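Local coordinates for sister chromatid cohesion protein (Chaetomium thermophilum, PDB 5T8V), which probably helps load the cohesin ring onto chromatin, this chain being the C-terminal HEAT-repeat fragment of the cohesin loader Scc2, at residues Val1008-Leu1011 with Met1012-Val1016; Ala943-Val946 with Ile947-Leu950; Leu86-Leu89 with Cys90-Leu94. One frame throughout, in Å; residues are numbered along the deposited sequence.

Contact 1 of 3, residues Val1008-Leu1011 with Met1012-Val1016; sequences VSKL and MVDIV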
ATOM      1  N   VAL A1008     -50.031  13.527  47.527  1.00 54.67           N
ATOM      2  CA  VAL A1008     -49.251  12.327  47.823  1.00 51.77           C
ATOM      3  C   VAL A1008     -47.779  12.622  47.562  1.00 49.16           C
ATOM      4  O   VAL A1008     -46.943  12.497  48.464  1.00 47.78           O
ATOM      5  CB  VAL A1008     -49.728  11.112  47.003  1.00 52.44           C
ATOM      6  CG1 VAL A1008     -49.018   9.848  47.469  1.00 51.21           C
ATOM      7  CG2 VAL A1008     -51.240  10.951  47.116  1.00 55.14           C
ATOM      8  N   SER A1009     -47.450  13.002  46.325  1.00 59.53           N
ATOM      9  CA  SER A1009     -46.111  13.492  46.016  1.00 55.54           C
ATOM     10  C   SER A1009     -45.639  14.472  47.083  1.00 54.16           C
ATOM     11  O   SER A1009     -44.572  14.296  47.686  1.00 53.29           O
ATOM     12  CB  SER A1009     -46.112  14.160  44.639  1.00 55.96           C
ATOM     13  OG  SER A1009     -46.947  13.461  43.731  1.00 57.21           O
ATOM     14  N   LYS A1010     -46.440  15.508  47.337  1.00 63.01           N
ATOM     15  CA  LYS A1010     -46.093  16.483  48.362  1.00 61.45           C
ATOM     16  C   LYS A1010     -46.123  15.874  49.755  1.00 61.50           C
ATOM     17  O   LYS A1010     -45.438  16.368  50.655  1.00 60.94           O
ATOM     18  CB  LYS A1010     -47.042  17.680  48.292  1.00 63.39           C
ATOM     19  CG  LYS A1010     -46.926  18.615  49.481  1.00 63.70           C
ATOM     20  CD  LYS A1010     -47.460  19.996  49.162  1.00 65.69           C
ATOM     21  CE  LYS A1010     -47.484  20.870  50.403  1.00 67.85           C
ATOM     22  NZ  LYS A1010     -47.695  22.306  50.073  1.00 70.45           N
ATOM     23  N   LEU A1011     -46.913  14.820  49.965  1.00 61.73           N
ATOM     24  CA  LEU A1011     -46.895  14.140  51.255  1.00 62.15           C
ATOM     25  C   LEU A1011     -45.562  13.435  51.473  1.00 59.86           C
ATOM     26  O   LEU A1011     -44.931  13.581  52.528  1.00 60.14           O
ATOM     27  CB  LEU A1011     -48.059  13.149  51.342  1.00 63.71           C
ATOM     28  CG  LEU A1011     -48.165  12.301  52.614  1.00 64.06           C
ATOM     29  CD1 LEU A1011     -48.201  13.174  53.860  1.00 65.24           C
ATOM     30  CD2 LEU A1011     -49.400  11.412  52.554  1.00 64.58           C
ATOM     31  N   MET A1012     -45.110  12.680  50.470  1.00 54.57           N
ATOM     32  CA  MET A1012     -43.810  12.024  50.555  1.00 52.36           C
ATOM     33  C   MET A1012     -42.699  13.047  50.762  1.00 51.35           C
ATOM     34  O   MET A1012     -41.882  12.922  51.685  1.00 50.90           O
ATOM     35  CB  MET A1012     -43.570  11.198  49.289  1.00 50.97           C
ATOM     36  CG  MET A1012     -44.647  10.144  49.041  1.00 51.96           C
ATOM     37  SD  MET A1012     -44.357   9.090  47.606  1.00 51.30           S
ATOM     38  CE  MET A1012     -44.708  10.216  46.262  1.00 51.13           C
ATOM     39  N   VAL A1013     -42.664  14.081  49.919  1.00 42.88           N
ATOM     40  CA  VAL A1013     -41.642  15.116  50.055  1.00 42.21           C
ATOM     41  C   VAL A1013     -41.685  15.724  51.452  1.00 43.15           C
ATOM     42  O   VAL A1013     -40.656  15.860  52.124  1.00 42.42           O
ATOM     43  CB  VAL A1013     -41.821  16.191  48.966  1.00 43.31           C
ATOM     44  CG1 VAL A1013     -40.856  17.355  49.187  1.00 44.10           C
ATOM     45  CG2 VAL A1013     -41.612  15.585  47.584  1.00 42.43           C
ATOM     46  N   ASP A1014     -42.883  16.094  51.910  1.00 54.01           N
ATOM     47  CA  ASP A1014     -43.022  16.750  53.207  1.00 54.84           C
ATOM     48  C   ASP A1014     -42.567  15.854  54.350  1.00 54.77           C
ATOM     49  O   ASP A1014     -42.083  16.354  55.373  1.00 55.32           O
ATOM     50  CB  ASP A1014     -44.473  17.180  53.425  1.00 56.98           C
ATOM     51  CG  ASP A1014     -44.852  18.396  52.601  1.00 58.01           C
ATOM     52  OD1 ASP A1014     -44.175  18.662  51.585  1.00 57.67           O
ATOM     53  OD2 ASP A1014     -45.829  19.084  52.969  1.00 59.08           O
ATOM     54  N   ILE A1015     -42.719  14.537  54.208  1.00 44.94           N
ATOM     55  CA  ILE A1015     -42.298  13.642  55.280  1.00 44.60           C
ATOM     56  C   ILE A1015     -40.793  13.389  55.236  1.00 42.88           C
ATOM     57  O   ILE A1015     -40.169  13.185  56.285  1.00 42.89           O
ATOM     58  CB  ILE A1015     -43.091  12.323  55.214  1.00 44.85           C
ATOM     59  CG1 ILE A1015     -44.573  12.589  55.502  1.00 46.97           C
ATOM     60  CG2 ILE A1015     -42.537  11.301  56.217  1.00 44.42           C
ATOM     61  CD1 ILE A1015     -45.476  11.388  55.306  1.00 47.57           C
ATOM     62  N   VAL A1016     -40.180  13.406  54.053  1.00 50.63           N
ATOM     63  CA  VAL A1016     -38.786  12.978  53.936  1.00 50.17           C
ATOM     64  C   VAL A1016     -37.813  14.149  54.043  1.00 51.60           C
ATOM     65  O   VAL A1016     -36.744  14.017  54.644  1.00 52.67           O
ATOM     66  CB  VAL A1016     -38.583  12.204  52.619  1.00 47.15           C
ATOM     67  CG1 VAL A1016     -37.127  11.762  52.477  1.00 46.06           C
ATOM     68  CG2 VAL A1016     -39.505  10.997  52.567  1.00 45.98           C
TER
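Met-1012 folds its side chain back over the start of its own helix, against Val-1008 and Ser-1009. Its CB lies 3.6 Å from Ser-1009 O, and CG, set anti to the carbonyl carbon (chi1 -58°), passes beside Val-1008 O. SD then reaches outward to Val-946 on helix 940-960. A bend at the last torsion, chi3 -73°, returns the methyl to the chain, so that Met-1012 CE rests 3.6 Å from Ser-1009 CA. The touch of Met-1012 CE on Val-1008 CG1 is looser, at 4.5 Å. A long unbranched thioether suits this place because it can follow a curved surface and also pack against Val-1039 of helix 1026-1042.

Beneath it the backbone is gripped by Met-1012 N to Val-1008 O, 2.7 Å and close to straight, and by Val-1013 N to Ser-1009 O, 2.9 Å. Val-1008 is the N-cap residue. Ser-1009, in the first turn, bonds through its OG to Asn-988 OD1 and Ser-1007 O, which ties the helix start to the preceding chain. Leu-1011 and Ile-1015, one turn apart, lie side by side and point the same way, their CD1 methyls 3.6 Å apart; Ile-1015 also meets Ile-953. On the polar side, Lys-1010 NZ and Asp-1014 OD2 are 4.7 Å apart, too far for a salt bridge, so any attraction is probably weak and screened by solvent. Asp-1014 OD1 makes a weak hydrogen bond to Asn-1051.

A helix packed by its apolar face between helices 940-960 and 1026-1042, with Lys-1010 and Asp-1014 on another side, fits an alpha-helical HEAT-repeat solenoid.

Contact 2 of 3, residues Ala943-Val946 with Ile947-Leu950; sequences ARLV and ISSL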
ATOM      1  N   ALA A 943     -50.192   1.268  47.440  1.00 52.48           N
ATOM      2  CA  ALA A 943     -50.497   2.283  48.442  1.00 52.80           C
ATOM      3  C   ALA A 943     -50.134   1.799  49.840  1.00 52.79           C
ATOM      4  O   ALA A 943     -49.628   2.569  50.663  1.00 52.93           O
ATOM      5  CB  ALA A 943     -51.977   2.660  48.374  1.00 54.19           C
ATOM      6  N   ARG A 944     -50.381   0.520  50.123  1.00 59.69           N
ATOM      7  CA  ARG A 944     -50.028  -0.042  51.421  1.00 61.88           C
ATOM      8  C   ARG A 944     -48.521  -0.032  51.624  1.00 59.05           C
ATOM      9  O   ARG A 944     -48.034   0.282  52.717  1.00 58.66           O
ATOM     10  CB  ARG A 944     -50.582  -1.463  51.533  1.00 65.31           C
ATOM     11  CG  ARG A 944     -50.335  -2.142  52.873  1.00 69.23           C
ATOM     12  CD  ARG A 944     -50.861  -3.572  52.869  1.00 72.95           C
ATOM     13  NE  ARG A 944     -50.203  -4.391  51.853  1.00 73.98           N
ATOM     14  CZ  ARG A 944     -50.524  -5.652  51.579  1.00 75.70           C
ATOM     15  NH1 ARG A 944     -51.503  -6.254  52.242  1.00 78.86           N
ATOM     16  NH2 ARG A 944     -49.864  -6.314  50.637  1.00 74.92           N
ATOM     17  N   LEU A 945     -47.762  -0.371  50.580  1.00 50.86           N
ATOM     18  CA  LEU A 945     -46.307  -0.325  50.675  1.00 49.71           C
ATOM     19  C   LEU A 945     -45.824   1.090  50.982  1.00 49.70           C
ATOM     20  O   LEU A 945     -45.029   1.305  51.909  1.00 48.83           O
ATOM     21  CB  LEU A 945     -45.697  -0.841  49.373  1.00 48.02           C
ATOM     22  CG  LEU A 945     -44.176  -0.799  49.235  1.00 46.88           C
ATOM     23  CD1 LEU A 945     -43.501  -1.537  50.380  1.00 47.42           C
ATOM     24  CD2 LEU A 945     -43.777  -1.392  47.894  1.00 46.08           C
ATOM     25  N   VAL A 946     -46.306   2.071  50.217  1.00 42.08           N
ATOM     26  CA  VAL A 946     -45.900   3.460  50.425  1.00 41.62           C
ATOM     27  C   VAL A 946     -46.256   3.909  51.838  1.00 42.73           C
ATOM     28  O   VAL A 946     -45.439   4.514  52.543  1.00 42.33           O
ATOM     29  CB  VAL A 946     -46.550   4.369  49.365  1.00 41.73           C
ATOM     30  CG1 VAL A 946     -46.136   5.825  49.566  1.00 41.53           C
ATOM     31  CG2 VAL A 946     -46.187   3.901  47.959  1.00 40.82           C
ATOM     32  N   ILE A 947     -47.484   3.617  52.272  1.00 44.33           N
ATOM     33  CA  ILE A 947     -47.949   4.075  53.579  1.00 45.72           C
ATOM     34  C   ILE A 947     -47.114   3.448  54.687  1.00 45.71           C
ATOM     35  O   ILE A 947     -46.696   4.126  55.632  1.00 45.92           O
ATOM     36  CB  ILE A 947     -49.447   3.765  53.753  1.00 47.77           C
ATOM     37  CG1 ILE A 947     -50.272   4.609  52.775  1.00 48.14           C
ATOM     38  CG2 ILE A 947     -49.897   4.044  55.190  1.00 49.54           C
ATOM     39  CD1 ILE A 947     -51.728   4.195  52.671  1.00 50.22           C
ATOM     40  N   SER A 948     -46.864   2.140  54.595  1.00 45.86           N
ATOM     41  CA  SER A 948     -46.047   1.482  55.607  1.00 46.13           C
ATOM     42  C   SER A 948     -44.648   2.083  55.652  1.00 44.64           C
ATOM     43  O   SER A 948     -44.090   2.296  56.735  1.00 45.08           O
ATOM     44  CB  SER A 948     -45.981  -0.023  55.339  1.00 46.48           C
ATOM     45  OG  SER A 948     -45.449  -0.295  54.053  1.00 45.18           O
ATOM     46  N   SER A 949     -44.070   2.377  54.486  1.00 48.56           N
ATOM     47  CA  SER A 949     -42.739   2.976  54.456  1.00 48.60           C
ATOM     48  C   SER A 949     -42.737   4.347  55.125  1.00 50.60           C
ATOM     49  O   SER A 949     -41.862   4.650  55.943  1.00 51.99           O
ATOM     50  CB  SER A 949     -42.247   3.074  53.013  1.00 46.85           C
ATOM     51  OG  SER A 949     -42.123   1.788  52.432  1.00 46.16           O
ATOM     52  N   LEU A 950     -43.717   5.189  54.790  1.00 61.07           N
ATOM     53  CA  LEU A 950     -43.789   6.520  55.389  1.00 63.62           C
ATOM     54  C   LEU A 950     -43.974   6.433  56.900  1.00 65.33           C
ATOM     55  O   LEU A 950     -43.261   7.095  57.669  1.00 66.67           O
ATOM     56  CB  LEU A 950     -44.929   7.311  54.745  1.00 63.82           C
ATOM     57  CG  LEU A 950     -44.732   7.642  53.264  1.00 63.55           C
ATOM     58  CD1 LEU A 950     -46.041   8.079  52.622  1.00 64.46           C
ATOM     59  CD2 LEU A 950     -43.672   8.719  53.097  1.00 64.14           C
TER
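Regular alpha-helical turns of helix 940-960 bring Val-946 beside Leu-950 and put Leu-945 one turn before Ser-949, each pair four residues apart. Val-946 CG1 lies 3.8 Å from Leu-950 CD1; the two side chains run alongside each other in the same direction and form an apolar pair on one face of the helix. Val-946 also packs onto Ala-983 of helix 969-986 and onto Phe-996, and its beta-branched shape fills that position without a long, flexible arm.

Ser-949 is a small polar residue that can be buried because it pays for its hydroxyl within the helix. With OG beside its own backbone N (chi1 -63°), the hydroxyl turns back and donates to Leu-945 O at 3.0 Å. It arrives above the carbonyl plane, 38° out of it, while Ser-949 N reaches the same oxygen from the opposite face, so two donors from one residue hold Leu-945 O. Ile-979 and Val-980 of helix 969-986 pack against this small side chain, consistent with the layered helices of a HEAT-repeat solenoid.

Ser-948 stands on the exposed side. Its OG, placed between the backbone N and the carbonyl carbon (chi1 58°), lies 2.7 Å from Leu-945 O and 3.0 Å from Arg-944 O; its single proton could serve either. Arg-944 is exposed, where its charged guanidinium can be solvated.

Around the next face, Ile-947 places CG1 and CD1 near Ala-943 O and goes on to meet Phe-996 and His-999. The small methyl of Ala-943 meets Met-995 in the same neighbourhood.

Contact 3 of 3, residues Leu86-Leu89 with Cys90-Leu94; sequences LLRL and CDSAL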
ATOM      1  N   LEU A  86      39.834 -17.420 -62.931  1.00 35.87           N
ATOM      2  CA  LEU A  86      38.511 -17.435 -62.319  1.00 32.74           C
ATOM      3  C   LEU A  86      38.186 -16.082 -61.699  1.00 32.37           C
ATOM      4  O   LEU A  86      37.072 -15.567 -61.861  1.00 31.95           O
ATOM      5  CB  LEU A  86      38.432 -18.545 -61.271  1.00 31.67           C
ATOM      6  CG  LEU A  86      37.104 -18.695 -60.520  1.00 29.39           C
ATOM      7  CD1 LEU A  86      35.938 -18.831 -61.483  1.00 28.78           C
ATOM      8  CD2 LEU A  86      37.155 -19.896 -59.584  1.00 29.24           C
ATOM      9  N   LEU A  87      39.151 -15.480 -60.999  1.00 26.50           N
ATOM     10  CA  LEU A  87      38.930 -14.148 -60.447  1.00 25.94           C
ATOM     11  C   LEU A  87      38.677 -13.122 -61.545  1.00 26.95           C
ATOM     12  O   LEU A  87      37.964 -12.136 -61.321  1.00 26.03           O
ATOM     13  CB  LEU A  87      40.125 -13.724 -59.590  1.00 26.47           C
ATOM     14  CG  LEU A  87      40.188 -14.317 -58.179  1.00 25.22           C
ATOM     15  CD1 LEU A  87      41.524 -13.993 -57.529  1.00 26.24           C
ATOM     16  CD2 LEU A  87      39.041 -13.808 -57.310  1.00 23.39           C
ATOM     17  N   ARG A  88      39.241 -13.335 -62.736  1.00 37.83           N
ATOM     18  CA  ARG A  88      38.987 -12.414 -63.837  1.00 39.22           C
ATOM     19  C   ARG A  88      37.568 -12.580 -64.369  1.00 36.20           C
ATOM     20  O   ARG A  88      36.879 -11.587 -64.626  1.00 34.34           O
ATOM     21  CB  ARG A  88      40.005 -12.627 -64.956  1.00 43.73           C
ATOM     22  CG  ARG A  88      40.110 -11.443 -65.907  1.00 48.37           C
ATOM     23  CD  ARG A  88      40.781 -11.815 -67.223  1.00 53.79           C
ATOM     24  NE  ARG A  88      41.096 -10.632 -68.023  1.00 57.22           N
ATOM     25  CZ  ARG A  88      40.206  -9.937 -68.727  1.00 57.92           C
ATOM     26  NH1 ARG A  88      38.927 -10.293 -68.736  1.00 56.88           N
ATOM     27  NH2 ARG A  88      40.596  -8.875 -69.420  1.00 60.23           N
ATOM     28  N   LEU A  89      37.116 -13.824 -64.545  1.00 29.97           N
ATOM     29  CA  LEU A  89      35.728 -14.052 -64.933  1.00 28.69           C
ATOM     30  C   LEU A  89      34.775 -13.424 -63.923  1.00 27.39           C
ATOM     31  O   LEU A  89      33.791 -12.772 -64.302  1.00 27.19           O
ATOM     32  CB  LEU A  89      35.459 -15.551 -65.061  1.00 28.12           C
ATOM     33  CG  LEU A  89      36.331 -16.319 -66.058  1.00 30.59           C
ATOM     34  CD1 LEU A  89      36.007 -17.805 -66.005  1.00 31.47           C
ATOM     35  CD2 LEU A  89      36.157 -15.787 -67.475  1.00 31.44           C
ATOM     36  N   CYS A  90      35.055 -13.607 -62.632  1.00 28.84           N
ATOM     37  CA  CYS A  90      34.260 -12.947 -61.603  1.00 27.51           C
ATOM     38  C   CYS A  90      34.267 -11.437 -61.802  1.00 27.85           C
ATOM     39  O   CYS A  90      33.218 -10.784 -61.747  1.00 26.75           O
ATOM     40  CB  CYS A  90      34.791 -13.311 -60.215  1.00 27.29           C
ATOM     41  SG  CYS A  90      34.586 -15.049 -59.756  1.00 27.09           S
ATOM     42  N   ASP A  91      35.448 -10.861 -62.045  1.00 32.40           N
ATOM     43  CA  ASP A  91      35.533  -9.416 -62.217  1.00 33.94           C
ATOM     44  C   ASP A  91      34.734  -8.955 -63.429  1.00 33.97           C
ATOM     45  O   ASP A  91      34.210  -7.837 -63.435  1.00 33.01           O
ATOM     46  CB  ASP A  91      36.994  -8.987 -62.346  1.00 37.15           C
ATOM     47  CG  ASP A  91      37.163  -7.481 -62.290  1.00 40.37           C
ATOM     48  OD1 ASP A  91      37.255  -6.935 -61.170  1.00 41.05           O
ATOM     49  OD2 ASP A  91      37.198  -6.843 -63.363  1.00 42.52           O
ATOM     50  N   SER A  92      34.632  -9.795 -64.459  1.00 38.31           N
ATOM     51  CA  SER A  92      33.808  -9.456 -65.612  1.00 40.00           C
ATOM     52  C   SER A  92      32.331  -9.463 -65.241  1.00 38.27           C
ATOM     53  O   SER A  92      31.595  -8.516 -65.553  1.00 39.64           O
ATOM     54  CB  SER A  92      34.082 -10.433 -66.756  1.00 43.34           C
ATOM     55  OG  SER A  92      35.435 -10.365 -67.174  1.00 46.89           O
ATOM     56  N   ALA A  93      31.879 -10.523 -64.566  1.00 30.95           N
ATOM     57  CA  ALA A  93      30.485 -10.578 -64.135  1.00 28.91           C
ATOM     58  C   ALA A  93      30.134  -9.407 -63.227  1.00 27.99           C
ATOM     59  O   ALA A  93      28.993  -8.929 -63.242  1.00 27.00           O
ATOM     60  CB  ALA A  93      30.205 -11.900 -63.423  1.00 27.45           C
ATOM     61  N   LEU A  94      31.094  -8.928 -62.435  1.00 31.11           N
ATOM     62  CA  LEU A  94      30.825  -7.817 -61.530  1.00 32.28           C
ATOM     63  C   LEU A  94      30.843  -6.479 -62.260  1.00 34.94           C
ATOM     64  O   LEU A  94      30.007  -5.610 -61.986  1.00 35.87           O
ATOM     65  CB  LEU A  94      31.841  -7.822 -60.389  1.00 32.44           C
ATOM     66  CG  LEU A  94      31.581  -8.910 -59.347  1.00 31.77           C
ATOM     67  CD1 LEU A  94      32.829  -9.208 -58.527  1.00 32.61           C
ATOM     68  CD2 LEU A  94      30.436  -8.485 -58.450  1.00 30.76           C
TER
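Cys-90 sits one helical turn after Leu-86, and this pair marks the packed side of the contact. The sulphur, Cys-90 SG, lies 4.4 Å from Leu-86 CD1, a loose apolar touch between them, but both are enclosed by other parts of the fold: Leu-86 meets Leu-24, Leu-54 and Ile-136, and Cys-90 meets Ser-133 of helix 120-136. A cysteine is narrow enough to let that helix come near, while the leucine supplies bulk. Leu-89 extends the buried surface toward Phe-28 and Val-31 of helix 9-36, and Ala-93, with only a methyl, leaves room for Ala-129 and Thr-53. The backbone here is orderly, with Cys-90 N to Leu-86 O at 2.9 Å and Ala-93 N to Leu-89 O at 3.0 Å.

Toward solvent the contact thins out. Arg-88 leaves the helix in an extended chain, and its NH1 passes Ser-92 OG obliquely at 3.8 Å. Arg-88 NH1 also stops 6.6 Å short of Asp-91 OD2. Between the packed face and this exposed arginine, Ser-92 is buried against Thr-53: its OG, anti to the carbonyl carbon (chi1 -61°), is satisfied by donating to Arg-88 O at 3.2 Å from above the carbonyl plane, joining Ser-92 N on that oxygen. With an alanine here, Arg-88 O would probably keep its backbone partner but lose the second donor, and Arg-88 NH1 would lose the nearby hydroxyl.

The chemistry thus implies a helix fixed by its apolar side and by internal bonds; Arg-88 makes no hydrogen bond to the facing segment through its guanidinium, and the polar side has its charged pairing in the salt bridge of Asp-91 with Arg-95.

Along the chain the order is contact 3, contact 2, contact 1. Contacts 1 and 2 are neighbours: their centres are about 12 Å apart, and helices 940-960 and 1009-1016 pack directly, with Ile-1015 CD1 3.9 Å from Leu-950 CD2. Val-946 and Leu-950 of contact 2 thus pack against Met-1012 and Ile-1015 of contact 1. Contact 3, on helix 81-96, lies on the other side of the chain's centre, its centre about 141 Å from that of contact 1. Separate local helix packings at such distances fit an elongated, mainly helical molecule, built by helices stacked in series and not round one central core.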